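Local coordinates for protein involved in catabolism of external DNA (Legionella pneumophila subsp. pneumophila, PDB 2OO3) that probably methylates N6 of a single adenine of 23S ribosomal RNA, using S-adenosyl-L-methionine as the methyl donor, at residues K172-Y186 and W205-K219. Sequence-based numbering, arbitrary orientation. Where two conformers were deposited one is given.
Sequences KEEYKEIPYAIKNAY and WTEQFLRKMREISSK. With SO4 (sulfate ion), chain C.
Two CH-pi contacts meet at the end of the pairing formed by K172, Y175 and W205. CB of W205 stands 4.1 Å from the Y175 ring centroid, only 1° off the ring normal, so it sits squarely over that face. The extended K172 chain crosses the indole at about a right angle, CG lying 3.8 Å from the centroid of its six-membered ring. A third, off-centre, is made by I216 CG2 on the Y186 ring.

Apolar packing fills the middle. P179 CG meets F209 CD1 at 3.5 Å, and the F209 edge points at I178 CG2 and the Y175 carbonyl oxygen. M213, bent at chi2 and chi3, brings SD to 3.7 Å from P179 CB and CE against I182 CD1. I216 is a knob among P179, I182, K183 and Y186; with CG2 anti to the backbone N, that methyl lies 3.6 Å from Y186 CG.

At the W205 end, one water joins Y175 OH to T206 OG1, which is also hydrogen-bonded to P199 O. Beyond I216, S217 OG (2.7 Å) and K219 NZ both donate to sulfate O1, and K278 binds the same ion; Y186 OH approaches O2 only by a weak, unsettled bond.

The axes of helices 174-186 and 205-216 approach to 9.0 Å and run nearly parallel, at 11°, as expected for neighbouring helices on one side of a Rossmann-like methyltransferase sheet. Cohesion is mainly apolar and CH-pi; the sulfate, probably from the crystallisation liquor, says nothing about function.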
ATOM      1  N   LYS A 172     -13.967  10.273   9.991  1.00 12.73           N
ATOM      2  CA  LYS A 172     -13.981  11.288   8.954  1.00 13.19           C
ATOM      3  C   LYS A 172     -12.750  12.178   9.117  1.00 12.93           C
ATOM      4  O   LYS A 172     -12.134  12.613   8.132  1.00 12.31           O
ATOM      5  CB  LYS A 172     -15.257  12.119   9.139  1.00 14.00           C
ATOM      6  CG  LYS A 172     -15.485  13.238   8.194  1.00 15.98           C
ATOM      7  CD  LYS A 172     -16.711  13.947   8.735  1.00 19.58           C
ATOM      8  CE  LYS A 172     -16.769  15.383   8.404  1.00 19.85           C
ATOM      9  NZ  LYS A 172     -18.167  15.863   8.625  1.00 18.28           N
ATOM     10  N   GLU A 173     -12.372  12.434  10.366  1.00 12.83           N
ATOM     11  CA  GLU A 173     -11.262  13.362  10.611  1.00 13.72           C
ATOM     12  C   GLU A 173      -9.924  12.852  10.053  1.00 12.43           C
ATOM     13  O   GLU A 173      -9.018  13.640   9.827  1.00 12.78           O
ATOM     14  CB  GLU A 173     -11.161  13.699  12.103  1.00 14.70           C
ATOM     15  CG  GLU A 173     -12.385  14.512  12.661  1.00 20.01           C
ATOM     16  CD  GLU A 173     -13.715  13.701  12.810  1.00 25.31           C
ATOM     17  OE1 GLU A 173     -13.669  12.448  12.976  1.00 23.53           O
ATOM     18  OE2 GLU A 173     -14.810  14.351  12.775  1.00 28.04           O
ATOM     19  N   GLU A 174      -9.812  11.541   9.821  1.00 11.76           N
ATOM     20  CA  GLU A 174      -8.594  10.959   9.216  1.00 11.76           C
ATOM     21  C   GLU A 174      -8.262  11.567   7.852  1.00 11.13           C
ATOM     22  O   GLU A 174      -7.087  11.620   7.442  1.00 10.63           O
ATOM     23  CB  GLU A 174      -8.723   9.445   9.113  1.00 11.02           C
ATOM     24  CG  GLU A 174      -8.757   8.769  10.497  1.00 14.21           C
ATOM     25  CD  GLU A 174      -8.786   7.243  10.409  1.00 14.02           C
ATOM     26  OE1 GLU A 174      -7.871   6.673   9.763  1.00 15.27           O
ATOM     27  OE2 GLU A 174      -9.731   6.624  10.977  1.00 15.58           O
ATOM     28  N   TYR A 175      -9.295  12.035   7.143  1.00 10.59           N
ATOM     29  CA  TYR A 175      -9.096  12.602   5.808  1.00 10.20           C
ATOM     30  C   TYR A 175      -8.389  13.960   5.859  1.00 10.11           C
ATOM     31  O   TYR A 175      -7.883  14.439   4.849  1.00  9.79           O
ATOM     32  CB  TYR A 175     -10.434  12.776   5.100  1.00  9.91           C
ATOM     33  CG  TYR A 175     -11.082  11.510   4.597  1.00  7.97           C
ATOM     34  CD1 TYR A 175     -10.795  11.018   3.316  1.00 10.23           C
ATOM     35  CD2 TYR A 175     -12.013  10.847   5.365  1.00  7.58           C
ATOM     36  CE1 TYR A 175     -11.439   9.862   2.825  1.00  9.19           C
ATOM     37  CE2 TYR A 175     -12.639   9.678   4.906  1.00 11.22           C
ATOM     38  CZ  TYR A 175     -12.366   9.204   3.639  1.00  9.83           C
ATOM     39  OH  TYR A 175     -13.018   8.065   3.212  1.00  8.37           O
ATOM     40  N   LYS A 176      -8.398  14.601   7.025  1.00 11.13           N
ATOM     41  CA  LYS A 176      -7.570  15.801   7.235  1.00 11.97           C
ATOM     42  C   LYS A 176      -6.342  15.559   8.106  1.00 11.64           C
ATOM     43  O   LYS A 176      -5.309  16.208   7.888  1.00 11.55           O
ATOM     44  CB  LYS A 176      -8.383  16.996   7.754  1.00 13.46           C
ATOM     45  CG  LYS A 176      -9.129  16.764   8.982  1.00 18.03           C
ATOM     46  CD  LYS A 176      -9.513  18.112   9.611  1.00 25.90           C
ATOM     47  CE  LYS A 176      -9.925  17.919  11.076  1.00 28.81           C
ATOM     48  NZ  LYS A 176     -11.343  17.456  11.122  1.00 31.55           N
ATOM     49  N   GLU A 177      -6.430  14.625   9.063  1.00 11.13           N
ATOM     50  CA  GLU A 177      -5.246  14.294   9.882  1.00 11.13           C
ATOM     51  C   GLU A 177      -4.080  13.782   9.024  1.00  9.97           C
ATOM     52  O   GLU A 177      -2.930  14.136   9.229  1.00  9.01           O
ATOM     53  CB  GLU A 177      -5.597  13.240  10.911  1.00 11.68           C
ATOM     54  CG  GLU A 177      -6.517  13.768  12.002  1.00 15.92           C
ATOM     55  CD  GLU A 177      -7.105  12.686  12.877  1.00 19.04           C
ATOM     56  OE1 GLU A 177      -6.853  11.487  12.615  1.00 20.40           O
ATOM     57  OE2 GLU A 177      -7.818  13.041  13.846  1.00 21.42           O
ATOM     58  N   ILE A 178      -4.403  12.916   8.072  1.00  9.11           N
ATOM     59  CA  ILE A 178      -3.387  12.222   7.286  1.00  7.99           C
ATOM     60  C   ILE A 178      -2.575  13.176   6.421  1.00  7.53           C
ATOM     61  O   ILE A 178      -1.356  13.183   6.539  1.00  7.77           O
ATOM     62  CB  ILE A 178      -4.004  11.020   6.481  1.00  8.22           C
ATOM     63  CG1 ILE A 178      -4.413   9.915   7.466  1.00  9.05           C
ATOM     64  CG2 ILE A 178      -3.053  10.516   5.409  1.00  6.30           C
ATOM     65  CD1 ILE A 178      -3.271   9.319   8.308  1.00 10.52           C
ATOM     66  N   PRO A 179      -3.226  14.001   5.574  1.00  6.74           N
ATOM     67  CA  PRO A 179      -2.385  14.919   4.804  1.00  7.42           C
ATOM     68  C   PRO A 179      -1.625  15.915   5.672  1.00  7.82           C
ATOM     69  O   PRO A 179      -0.557  16.340   5.276  1.00  7.83           O
ATOM     70  CB  PRO A 179      -3.388  15.674   3.938  1.00  7.14           C
ATOM     71  CG  PRO A 179      -4.568  14.707   3.799  1.00  7.04           C
ATOM     72  CD  PRO A 179      -4.643  14.127   5.202  1.00  7.67           C
ATOM     73  N   TYR A 180      -2.200  16.299   6.813  1.00  9.48           N
ATOM     74  CA  TYR A 180      -1.522  17.180   7.765  1.00 10.86           C
ATOM     75  C   TYR A 180      -0.209  16.528   8.241  1.00 10.10           C
ATOM     76  O   TYR A 180       0.839  17.151   8.194  1.00  9.97           O
ATOM     77  CB  TYR A 180      -2.406  17.471   8.975  1.00 13.00           C
ATOM     78  CG  TYR A 180      -1.820  18.509   9.928  1.00 15.61           C
ATOM     79  CD1 TYR A 180      -1.877  19.853   9.618  1.00 18.98           C
ATOM     80  CD2 TYR A 180      -1.212  18.134  11.127  1.00 19.39           C
ATOM     81  CE1 TYR A 180      -1.361  20.815  10.470  1.00 21.08           C
ATOM     82  CE2 TYR A 180      -0.680  19.102  12.003  1.00 22.52           C
ATOM     83  CZ  TYR A 180      -0.771  20.443  11.656  1.00 20.61           C
ATOM     84  OH  TYR A 180      -0.258  21.450  12.487  1.00 24.07           O
ATOM     85  N   ALA A 181      -0.290  15.277   8.683  1.00  9.10           N
ATOM     86  CA  ALA A 181       0.886  14.544   9.120  1.00  9.35           C
ATOM     87  C   ALA A 181       1.929  14.353   7.992  1.00  9.43           C
ATOM     88  O   ALA A 181       3.138  14.496   8.224  1.00  9.71           O
ATOM     89  CB  ALA A 181       0.478  13.193   9.702  1.00  9.10           C
ATOM     90  N   ILE A 182       1.479  13.986   6.794  1.00  8.99           N
ATOM     91  CA  ILE A 182       2.417  13.869   5.654  1.00  8.57           C
ATOM     92  C   ILE A 182       3.055  15.211   5.315  1.00 10.20           C
ATOM     93  O   ILE A 182       4.252  15.274   5.064  1.00 10.46           O
ATOM     94  CB  ILE A 182       1.752  13.252   4.405  1.00  7.93           C
ATOM     95  CG1 ILE A 182       1.186  11.867   4.743  1.00  5.92           C
ATOM     96  CG2 ILE A 182       2.735  13.218   3.186  1.00  7.07           C
ATOM     97  CD1 ILE A 182       0.207  11.289   3.681  1.00  8.31           C
ATOM     98  N   LYS A 183       2.276  16.300   5.321  1.00 10.55           N
ATOM     99  CA  LYS A 183       2.865  17.602   5.052  1.00 10.52           C
ATOM    100  C   LYS A 183       3.996  17.891   6.040  1.00 10.36           C
ATOM    101  O   LYS A 183       5.082  18.345   5.632  1.00  9.91           O
ATOM    102  CB  LYS A 183       1.801  18.722   5.087  1.00 10.79           C
ATOM    103  CG  LYS A 183       2.374  20.103   4.665  1.00 12.33           C
ATOM    104  CD  LYS A 183       1.253  21.143   4.566  1.00 13.12           C
ATOM    105  CE  LYS A 183       1.795  22.535   4.600  1.00 18.25           C
ATOM    106  NZ  LYS A 183       0.663  23.554   4.587  1.00 23.43           N
ATOM    107  N   ASN A 184       3.783  17.571   7.317  1.00  9.24           N
ATOM    108  CA  ASN A 184       4.791  17.859   8.347  1.00 11.12           C
ATOM    109  C   ASN A 184       6.044  17.017   8.116  1.00 11.06           C
ATOM    110  O   ASN A 184       7.160  17.535   8.177  1.00  9.16           O
ATOM    111  CB  ASN A 184       4.261  17.560   9.754  1.00 11.64           C
ATOM    112  CG  ASN A 184       5.359  17.624  10.818  1.00 18.10           C
ATOM    113  OD1 ASN A 184       5.717  16.600  11.450  1.00 21.56           O
ATOM    114  ND2 ASN A 184       5.926  18.825  10.999  1.00 19.09           N
ATOM    115  N   ALA A 185       5.817  15.722   7.848  1.00 10.32           N
ATOM    116  CA  ALA A 185       6.871  14.755   7.583  1.00  9.47           C
ATOM    117  C   ALA A 185       7.684  15.211   6.374  1.00  9.26           C
ATOM    118  O   ALA A 185       8.897  15.242   6.431  1.00  8.28           O
ATOM    119  CB  ALA A 185       6.254  13.377   7.332  1.00  9.45           C
ATOM    120  N   TYR A 186       6.996  15.575   5.292  1.00  9.78           N
ATOM    121  CA  TYR A 186       7.639  16.008   4.065  1.00 10.84           C
ATOM    122  C   TYR A 186       8.523  17.238   4.310  1.00 12.15           C
ATOM    123  O   TYR A 186       9.619  17.334   3.734  1.00 11.35           O
ATOM    124  CB  TYR A 186       6.585  16.312   2.992  1.00 10.66           C
ATOM    125  CG  TYR A 186       7.172  16.721   1.668  1.00 11.77           C
ATOM    126  CD1 TYR A 186       7.553  15.767   0.714  1.00  9.48           C
ATOM    127  CD2 TYR A 186       7.363  18.073   1.366  1.00 11.82           C
ATOM    128  CE1 TYR A 186       8.097  16.157  -0.487  1.00 11.60           C
ATOM    129  CE2 TYR A 186       7.880  18.461   0.172  1.00 12.34           C
ATOM    130  CZ  TYR A 186       8.249  17.505  -0.744  1.00 12.74           C
ATOM    131  OH  TYR A 186       8.796  17.917  -1.923  1.00 13.44           O
ATOM    132  N   TRP A 205     -15.412  13.954   0.526  1.00  6.55           N
ATOM    133  CA  TRP A 205     -14.371  13.775   1.521  1.00  6.91           C
ATOM    134  C   TRP A 205     -13.057  13.455   0.824  1.00  6.46           C
ATOM    135  O   TRP A 205     -12.041  14.011   1.165  1.00  5.73           O
ATOM    136  CB  TRP A 205     -14.721  12.636   2.466  1.00  7.33           C
ATOM    137  CG  TRP A 205     -15.911  12.890   3.381  1.00  9.71           C
ATOM    138  CD1 TRP A 205     -16.660  14.050   3.488  1.00 10.40           C
ATOM    139  CD2 TRP A 205     -16.448  11.981   4.336  1.00  9.82           C
ATOM    140  NE1 TRP A 205     -17.630  13.896   4.463  1.00  8.99           N
ATOM    141  CE2 TRP A 205     -17.527  12.635   4.986  1.00 10.17           C
ATOM    142  CE3 TRP A 205     -16.112  10.672   4.728  1.00 12.59           C
ATOM    143  CZ2 TRP A 205     -18.270  12.025   5.982  1.00 10.11           C
ATOM    144  CZ3 TRP A 205     -16.853  10.066   5.727  1.00 11.30           C
ATOM    145  CH2 TRP A 205     -17.925  10.753   6.347  1.00 12.64           C
ATOM    146  N   THR A 206     -13.094  12.524  -0.122  1.00  6.53           N
ATOM    147  CA  THR A 206     -11.901  12.188  -0.907  1.00  7.64           C
ATOM    148  C   THR A 206     -11.307  13.406  -1.658  1.00  7.31           C
ATOM    149  O   THR A 206     -10.092  13.614  -1.646  1.00  6.55           O
ATOM    150  CB  THR A 206     -12.178  10.995  -1.843  1.00  7.42           C
ATOM    151  OG1 THR A 206     -12.507   9.844  -1.039  1.00  8.97           O
ATOM    152  CG2 THR A 206     -10.945  10.693  -2.674  1.00  9.04           C
ATOM    153  N   GLU A 207     -12.164  14.244  -2.252  1.00  7.80           N
ATOM    154  CA  GLU A 207     -11.683  15.424  -2.958  1.00  7.91           C
ATOM    155  C   GLU A 207     -11.021  16.438  -2.007  1.00  8.17           C
ATOM    156  O   GLU A 207     -10.069  17.134  -2.397  1.00  8.01           O
ATOM    157  CB  GLU A 207     -12.809  16.100  -3.758  1.00  9.16           C
ATOM    158  CG  GLU A 207     -13.267  15.332  -5.031  1.00 12.33           C
ATOM    159  CD  GLU A 207     -12.128  15.148  -6.058  1.00 17.93           C
ATOM    160  OE1 GLU A 207     -11.226  15.996  -6.132  1.00 23.79           O
ATOM    161  OE2 GLU A 207     -12.101  14.137  -6.772  1.00 23.36           O
ATOM    162  N   GLN A 208     -11.528  16.536  -0.771  1.00  7.32           N
ATOM    163  CA  GLN A 208     -10.914  17.433   0.221  1.00  7.46           C
ATOM    164  C   GLN A 208      -9.548  16.918   0.679  1.00  6.86           C
ATOM    165  O   GLN A 208      -8.596  17.694   0.877  1.00  7.42           O
ATOM    166  CB  GLN A 208     -11.841  17.650   1.410  1.00  6.14           C
ATOM    167  CG  GLN A 208     -13.078  18.546   1.044  1.00  8.01           C
ATOM    168  CD  GLN A 208     -14.158  18.460   2.102  1.00  7.88           C
ATOM    169  OE1 GLN A 208     -14.050  19.101   3.143  1.00 10.54           O
ATOM    170  NE2 GLN A 208     -15.200  17.648   1.850  1.00  5.14           N
ATOM    171  N   PHE A 209      -9.472  15.609   0.854  1.00  7.30           N
ATOM    172  CA  PHE A 209      -8.206  14.908   1.135  1.00  7.35           C
ATOM    173  C   PHE A 209      -7.216  15.178  -0.006  1.00  8.15           C
ATOM    174  O   PHE A 209      -6.079  15.620   0.225  1.00  8.33           O
ATOM    175  CB  PHE A 209      -8.511  13.402   1.278  1.00  6.15           C
ATOM    176  CG  PHE A 209      -7.282  12.500   1.314  1.00  8.47           C
ATOM    177  CD1 PHE A 209      -6.634  12.230   2.516  1.00  6.68           C
ATOM    178  CD2 PHE A 209      -6.801  11.903   0.139  1.00  7.77           C
ATOM    179  CE1 PHE A 209      -5.496  11.370   2.554  1.00 10.40           C
ATOM    180  CE2 PHE A 209      -5.657  11.064   0.167  1.00  8.95           C
ATOM    181  CZ  PHE A 209      -5.017  10.802   1.372  1.00  7.11           C
ATOM    182  N   LEU A 210      -7.654  14.944  -1.243  1.00  8.14           N
ATOM    183  CA  LEU A 210      -6.769  15.121  -2.394  1.00  8.86           C
ATOM    184  C   LEU A 210      -6.264  16.588  -2.573  1.00  9.67           C
ATOM    185  O   LEU A 210      -5.122  16.803  -2.992  1.00  9.61           O
ATOM    186  CB  LEU A 210      -7.455  14.623  -3.678  1.00  8.55           C
ATOM    187  CG  LEU A 210      -7.682  13.111  -3.821  1.00  8.31           C
ATOM    188  CD1 LEU A 210      -8.455  12.830  -5.087  1.00  7.28           C
ATOM    189  CD2 LEU A 210      -6.331  12.347  -3.811  1.00  7.41           C
ATOM    190  N   ARG A 211      -7.082  17.583  -2.219  1.00 10.02           N
ATOM    191  CA  ARG A 211      -6.651  18.985  -2.338  1.00 10.28           C
ATOM    192  C   ARG A 211      -5.505  19.258  -1.362  1.00 10.19           C
ATOM    193  O   ARG A 211      -4.516  19.927  -1.720  1.00 10.38           O
ATOM    194  CB  ARG A 211      -7.813  19.967  -2.106  1.00 10.65           C
ATOM    195  CG  ARG A 211      -7.407  21.487  -2.210  1.00 11.35           C
ATOM    196  CD  ARG A 211      -8.641  22.419  -2.110  1.00 13.15           C
ATOM    197  NE  ARG A 211      -9.566  22.273  -3.242  1.00 19.27           N
ATOM    198  CZ  ARG A 211      -9.394  22.826  -4.448  1.00 22.39           C
ATOM    199  NH1 ARG A 211      -8.331  23.582  -4.702  1.00 22.78           N
ATOM    200  NH2 ARG A 211     -10.285  22.613  -5.408  1.00 21.60           N
ATOM    201  N   LYS A 212      -5.612  18.720  -0.151  1.00  8.63           N
ATOM    202  CA  LYS A 212      -4.519  18.829   0.823  1.00  9.25           C
ATOM    203  C   LYS A 212      -3.267  18.072   0.370  1.00  8.93           C
ATOM    204  O   LYS A 212      -2.177  18.598   0.496  1.00  8.92           O
ATOM    205  CB  LYS A 212      -4.932  18.338   2.224  1.00  9.39           C
ATOM    206  CG  LYS A 212      -6.095  19.084   2.826  1.00 11.51           C
ATOM    207  CD  LYS A 212      -5.998  20.587   2.565  1.00 20.68           C
ATOM    208  CE  LYS A 212      -5.307  21.318   3.690  1.00 25.50           C
ATOM    209  NZ  LYS A 212      -5.492  22.791   3.535  1.00 29.03           N
ATOM    210  N   MET A 213      -3.427  16.869  -0.179  1.00  7.93           N
ATOM    211  CA  MET A 213      -2.266  16.116  -0.690  1.00  8.64           C
ATOM    212  C   MET A 213      -1.569  16.901  -1.812  1.00  9.71           C
ATOM    213  O   MET A 213      -0.331  16.969  -1.879  1.00  9.28           O
ATOM    214  CB  MET A 213      -2.678  14.724  -1.216  1.00  8.10           C
ATOM    215  CG  MET A 213      -3.086  13.733  -0.110  1.00  6.89           C
ATOM    216  SD  MET A 213      -1.907  13.506   1.307  1.00  2.00           S
ATOM    217  CE  MET A 213      -0.363  13.118   0.414  1.00  5.20           C
ATOM    218  N   ARG A 214      -2.375  17.520  -2.673  1.00 11.16           N
ATOM    219  CA  ARG A 214      -1.825  18.249  -3.817  1.00 12.73           C
ATOM    220  C   ARG A 214      -0.949  19.415  -3.387  1.00 13.05           C
ATOM    221  O   ARG A 214       0.064  19.680  -4.016  1.00 13.39           O
ATOM    222  CB  ARG A 214      -2.934  18.687  -4.770  1.00 13.32           C
ATOM    223  CG  ARG A 214      -2.481  18.869  -6.194  1.00 17.44           C
ATOM    224  CD  ARG A 214      -3.567  18.419  -7.230  1.00 25.51           C
ATOM    225  NE  ARG A 214      -4.921  18.757  -6.809  1.00 28.12           N
ATOM    226  CZ  ARG A 214      -5.922  17.884  -6.650  1.00 30.28           C
ATOM    227  NH1 ARG A 214      -5.756  16.588  -6.931  1.00 30.07           N
ATOM    228  NH2 ARG A 214      -7.120  18.325  -6.243  1.00 28.00           N
ATOM    229  N   GLU A 215      -1.289  20.060  -2.280  1.00 13.02           N
ATOM    230  CA  GLU A 215      -0.502  21.189  -1.768  1.00 15.17           C
ATOM    231  C   GLU A 215       0.921  20.861  -1.279  1.00 13.60           C
ATOM    232  O   GLU A 215       1.778  21.752  -1.212  1.00 13.86           O
ATOM    233  CB  GLU A 215      -1.299  21.904  -0.671  1.00 14.93           C
ATOM    234  CG  GLU A 215      -2.617  22.511  -1.216  1.00 18.70           C
ATOM    235  CD  GLU A 215      -3.552  23.020  -0.124  1.00 19.95           C
ATOM    236  OE1 GLU A 215      -3.190  22.952   1.082  1.00 26.55           O
ATOM    237  OE2 GLU A 215      -4.666  23.475  -0.469  1.00 25.57           O
ATOM    238  N   ILE A 216       1.173  19.596  -0.938  1.00 12.08           N
ATOM    239  CA  ILE A 216       2.436  19.198  -0.315  1.00 10.71           C
ATOM    240  C   ILE A 216       3.610  19.254  -1.305  1.00 10.88           C
ATOM    241  O   ILE A 216       4.686  19.796  -0.998  1.00 10.53           O
ATOM    242  CB  ILE A 216       2.308  17.806   0.321  1.00 10.93           C
ATOM    243  CG1 ILE A 216       1.217  17.842   1.405  1.00 10.49           C
ATOM    244  CG2 ILE A 216       3.669  17.326   0.903  1.00 12.34           C
ATOM    245  CD1 ILE A 216       0.890  16.467   2.008  1.00  9.83           C
ATOM    246  N   SER A 217       3.381  18.722  -2.501  1.00  9.95           N
ATOM    247  CA  SER A 217       4.407  18.580  -3.503  1.00 10.39           C
ATOM    248  C   SER A 217       3.790  18.326  -4.860  1.00 10.24           C
ATOM    249  O   SER A 217       2.762  17.658  -4.989  1.00 10.93           O
ATOM    250  CB  SER A 217       5.363  17.425  -3.132  1.00 10.74           C
ATOM    251  OG  SER A 217       6.329  17.252  -4.146  1.00 11.05           O
ATOM    252  N   SER A 218       4.432  18.878  -5.874  1.00 10.66           N
ATOM    253  CA  SER A 218       4.054  18.675  -7.255  0.50 11.41           C
ATOM    254  C   SER A 218       4.806  17.501  -7.878  1.00 10.62           C
ATOM    255  O   SER A 218       4.556  17.130  -9.045  1.00 11.51           O
ATOM    256  CB  SER A 218       4.415  19.927  -8.039  0.50 11.62           C
ATOM    257  OG  SER A 218       5.778  20.201  -7.783  0.50 14.62           O
ATOM    258  N   LYS A 219       5.741  16.907  -7.142  1.00 10.30           N
ATOM    259  CA  LYS A 219       6.421  15.722  -7.697  1.00 11.67           C
ATOM    260  C   LYS A 219       5.613  14.533  -7.193  1.00 10.82           C
ATOM    261  O   LYS A 219       6.006  13.854  -6.218  1.00  9.91           O
ATOM    262  CB  LYS A 219       7.869  15.595  -7.215  1.00 11.28           C
ATOM    263  CG  LYS A 219       8.823  16.691  -7.705  1.00 16.01           C
ATOM    264  CD  LYS A 219      10.267  16.315  -7.328  1.00 16.80           C
ATOM    265  CE  LYS A 219      11.005  17.474  -6.713  1.00 25.97           C
ATOM    266  NZ  LYS A 219      10.647  17.680  -5.279  1.00 27.38           N
TER
HETATM  267  S   SO4 C 302       7.926  20.506  -4.982  1.00 48.92           S
HETATM  268  O1  SO4 C 302       8.074  19.064  -5.141  1.00 48.25           O
HETATM  269  O2  SO4 C 302       8.062  20.833  -3.562  1.00 51.05           O
HETATM  270  O3  SO4 C 302       8.985  21.164  -5.745  1.00 49.03           O
HETATM  271  O4  SO4 C 302       6.616  20.964  -5.430  1.00 47.97           O
HETATM  272  O   HOH W   1     -14.178   8.711   0.729  1.00  5.20           O
HETATM  273  O   HOH W   2       8.957  16.328  -3.754  1.00 20.56           O